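Local coordinates for protein CytC3 (Streptomyces, PDB 3GJA) that probably chlorinates an unactivated aliphatic carbon as a nonheme iron halogenase of the phytanoyl-CoA dioxygenase family, within the cupin clan, at residues Asp50-Ile55 and Ser306-Tyr310. Numbering follows the deposited sequence.
Sequences DRSLAI and SQRGY
Two type I beta turns, Arg-51 to Ala-54 and Ser-306 to Gly-309, meet at the surface of this cupin-clan protein, joining the loop after helix 34-49 to the C-terminal loop. Each is closed by a backbone hydrogen bond (Ala-54 N to Arg-51 O, 2.9 Å; Gly-309 N to Ser-306 O, 2.9 Å). Asp-50, just before the first turn, accepts at OD1 from Ser-52 N at 2.8 Å, an Asx turn; Ser-306, first residue of the second, forms an ST turn through OG with Arg-308 N and also takes Tyr-310 N at 3.0 Å.

The CA atoms of Leu-53 and Gln-307 approach to 6.4 Å. Van der Waals contacts centre here: Leu-53 O comes within 3.2 Å of the Gln-307 CG methylene, and Leu-53, in the mt rotamer, places CD1 3.5 Å from Arg-308 CG, a nonpolar contact, and over one guanidinium face.

No direct hydrogen bond crosses. Instead, Arg-308, extended through chi2 and chi3 (both t), makes a salt bridge from NH2 to Asp-50 OD2 at 3.3 Å, while its NH1 is hydrogen-bonded to Asp-73 O outside the pair. One water completes the polar link, donating to Asp-50 O (3.0 Å) and accepting from Leu-53 N (2.8 Å) and Arg-308 NH1 (3.3 Å).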
ATOM      1  N   ASP A  50      -1.021 -19.912   6.756  1.00 40.88           N
ATOM      2  CA  ASP A  50      -2.031 -20.130   7.790  1.00 40.89           C
ATOM      3  C   ASP A  50      -3.026 -18.975   7.809  1.00 40.55           C
ATOM      4  O   ASP A  50      -2.692 -17.859   8.201  1.00 42.19           O
ATOM      5  CB  ASP A  50      -1.353 -20.283   9.156  1.00 39.98           C
ATOM      6  CG  ASP A  50      -2.332 -20.190  10.318  1.00 40.18           C
ATOM      7  OD1 ASP A  50      -3.536 -20.448  10.126  1.00 41.24           O
ATOM      8  OD2 ASP A  50      -1.887 -19.868  11.436  1.00 43.34           O
ATOM      9  N   ARG A  51      -4.251 -19.256   7.381  1.00 41.32           N
ATOM     10  CA  ARG A  51      -5.295 -18.241   7.326  1.00 42.16           C
ATOM     11  C   ARG A  51      -6.302 -18.383   8.460  1.00 42.97           C
ATOM     12  O   ARG A  51      -7.353 -17.743   8.440  1.00 42.32           O
ATOM     13  CB  ARG A  51      -6.038 -18.321   5.981  1.00 42.19           C
ATOM     14  CG  ARG A  51      -5.181 -18.003   4.758  1.00 43.42           C
ATOM     15  CD  ARG A  51      -6.009 -18.008   3.468  1.00 43.05           C
ATOM     16  NE  ARG A  51      -7.040 -16.974   3.494  1.00 46.45           N
ATOM     17  CZ  ARG A  51      -6.831 -15.681   3.257  1.00 47.90           C
ATOM     18  NH1 ARG A  51      -5.617 -15.238   2.957  1.00 45.74           N
ATOM     19  NH2 ARG A  51      -7.841 -14.817   3.347  1.00 47.85           N
ATOM     20  N   SER A  52      -5.973 -19.209   9.450  1.00 42.49           N
ATOM     21  CA  SER A  52      -6.873 -19.449  10.573  1.00 43.69           C
ATOM     22  C   SER A  52      -7.440 -18.168  11.175  1.00 44.48           C
ATOM     23  O   SER A  52      -8.558 -18.163  11.679  1.00 46.49           O
ATOM     24  CB  SER A  52      -6.163 -20.254  11.666  1.00 44.19           C
ATOM     25  OG  SER A  52      -5.253 -19.445  12.387  1.00 43.71           O
ATOM     26  N   LEU A  53      -6.683 -17.082  11.119  1.00 44.10           N
ATOM     27  CA  LEU A  53      -7.156 -15.825  11.687  1.00 42.28           C
ATOM     28  C   LEU A  53      -7.241 -14.678  10.685  1.00 42.01           C
ATOM     29  O   LEU A  53      -7.302 -13.517  11.077  1.00 42.13           O
ATOM     30  CB  LEU A  53      -6.261 -15.413  12.858  1.00 42.16           C
ATOM     31  CG  LEU A  53      -6.432 -16.214  14.150  1.00 44.02           C
ATOM     32  CD1 LEU A  53      -5.335 -15.851  15.137  1.00 42.53           C
ATOM     33  CD2 LEU A  53      -7.803 -15.924  14.746  1.00 42.21           C
ATOM     34  N   ALA A  54      -7.237 -14.998   9.394  1.00 41.69           N
ATOM     35  CA  ALA A  54      -7.322 -13.965   8.367  1.00 41.79           C
ATOM     36  C   ALA A  54      -8.742 -13.410   8.383  1.00 41.64           C
ATOM     37  O   ALA A  54      -9.698 -14.152   8.596  1.00 40.76           O
ATOM     38  CB  ALA A  54      -6.998 -14.554   7.004  1.00 41.51           C
ATOM     39  N   ILE A  55      -8.889 -12.110   8.157  1.00 42.34           N
ATOM     40  CA  ILE A  55     -10.220 -11.520   8.189  1.00 41.53           C
ATOM     41  C   ILE A  55     -11.100 -11.858   6.994  1.00 43.72           C
ATOM     42  O   ILE A  55     -12.324 -11.745   7.083  1.00 44.23           O
ATOM     43  CB  ILE A  55     -10.162  -9.994   8.366  1.00 39.63           C
ATOM     44  CG1 ILE A  55      -9.507  -9.332   7.156  1.00 39.75           C
ATOM     45  CG2 ILE A  55      -9.403  -9.665   9.638  1.00 36.68           C
ATOM     46  CD1 ILE A  55      -9.746  -7.824   7.094  1.00 39.60           C
ATOM     47  N   SER A 306      -5.138  -6.046  16.316  1.00 40.84           N
ATOM     48  CA  SER A 306      -5.081  -7.041  15.256  1.00 39.48           C
ATOM     49  C   SER A 306      -5.807  -8.294  15.701  1.00 40.94           C
ATOM     50  O   SER A 306      -6.048  -8.504  16.893  1.00 40.52           O
ATOM     51  CB  SER A 306      -3.634  -7.403  14.921  1.00 40.08           C
ATOM     52  OG  SER A 306      -3.211  -8.541  15.654  1.00 40.73           O
ATOM     53  N   GLN A 307      -6.133  -9.134  14.729  1.00 40.42           N
ATOM     54  CA  GLN A 307      -6.829 -10.377  14.972  1.00 39.75           C
ATOM     55  C   GLN A 307      -6.008 -11.298  15.873  1.00 41.29           C
ATOM     56  O   GLN A 307      -6.486 -12.350  16.290  1.00 39.86           O
ATOM     57  CB  GLN A 307      -7.094 -11.061  13.641  1.00 41.90           C
ATOM     58  CG  GLN A 307      -8.366 -11.847  13.591  1.00 46.25           C
ATOM     59  CD  GLN A 307      -9.600 -10.965  13.635  1.00 46.57           C
ATOM     60  OE1 GLN A 307     -10.717 -11.462  13.563  1.00 50.47           O
ATOM     61  NE2 GLN A 307      -9.404  -9.654  13.750  1.00 45.53           N
ATOM     62  N   ARG A 308      -4.766 -10.914  16.154  1.00 40.33           N
ATOM     63  CA  ARG A 308      -3.904 -11.721  17.014  1.00 41.59           C
ATOM     64  C   ARG A 308      -3.506 -10.976  18.274  1.00 40.95           C
ATOM     65  O   ARG A 308      -2.543 -11.348  18.944  1.00 41.13           O
ATOM     66  CB  ARG A 308      -2.635 -12.162  16.277  1.00 41.80           C
ATOM     67  CG  ARG A 308      -2.712 -13.564  15.702  1.00 42.37           C
ATOM     68  CD  ARG A 308      -1.342 -14.068  15.243  1.00 40.62           C
ATOM     69  NE  ARG A 308      -1.439 -15.429  14.727  1.00 41.63           N
ATOM     70  CZ  ARG A 308      -1.936 -15.743  13.536  1.00 42.06           C
ATOM     71  NH1 ARG A 308      -2.375 -14.793  12.724  1.00 42.49           N
ATOM     72  NH2 ARG A 308      -2.014 -17.011  13.164  1.00 45.07           N
ATOM     73  N   GLY A 309      -4.238  -9.917  18.589  1.00 41.22           N
ATOM     74  CA  GLY A 309      -3.943  -9.160  19.788  1.00 41.55           C
ATOM     75  C   GLY A 309      -2.841  -8.132  19.643  1.00 43.05           C
ATOM     76  O   GLY A 309      -2.425  -7.525  20.631  1.00 43.78           O
ATOM     77  N   TYR A 310      -2.350  -7.928  18.426  1.00 42.01           N
ATOM     78  CA  TYR A 310      -1.308  -6.933  18.238  1.00 40.73           C
ATOM     79  C   TYR A 310      -2.003  -5.578  18.346  1.00 42.05           C
ATOM     80  O   TYR A 310      -2.921  -5.272  17.586  1.00 41.97           O
ATOM     81  CB  TYR A 310      -0.629  -7.108  16.876  1.00 38.65           C
ATOM     82  CG  TYR A 310       0.504  -6.135  16.637  1.00 36.87           C
ATOM     83  CD1 TYR A 310       0.245  -4.795  16.357  1.00 33.23           C
ATOM     84  CD2 TYR A 310       1.839  -6.551  16.705  1.00 34.17           C
ATOM     85  CE1 TYR A 310       1.282  -3.890  16.149  1.00 34.31           C
ATOM     86  CE2 TYR A 310       2.884  -5.651  16.501  1.00 32.98           C
ATOM     87  CZ  TYR A 310       2.597  -4.323  16.226  1.00 34.96           C
ATOM     88  OH  TYR A 310       3.612  -3.415  16.041  1.00 35.70           O
TER
HETATM   89  O   HOH W   1      -4.086 -16.325  10.377  1.00 41.07           O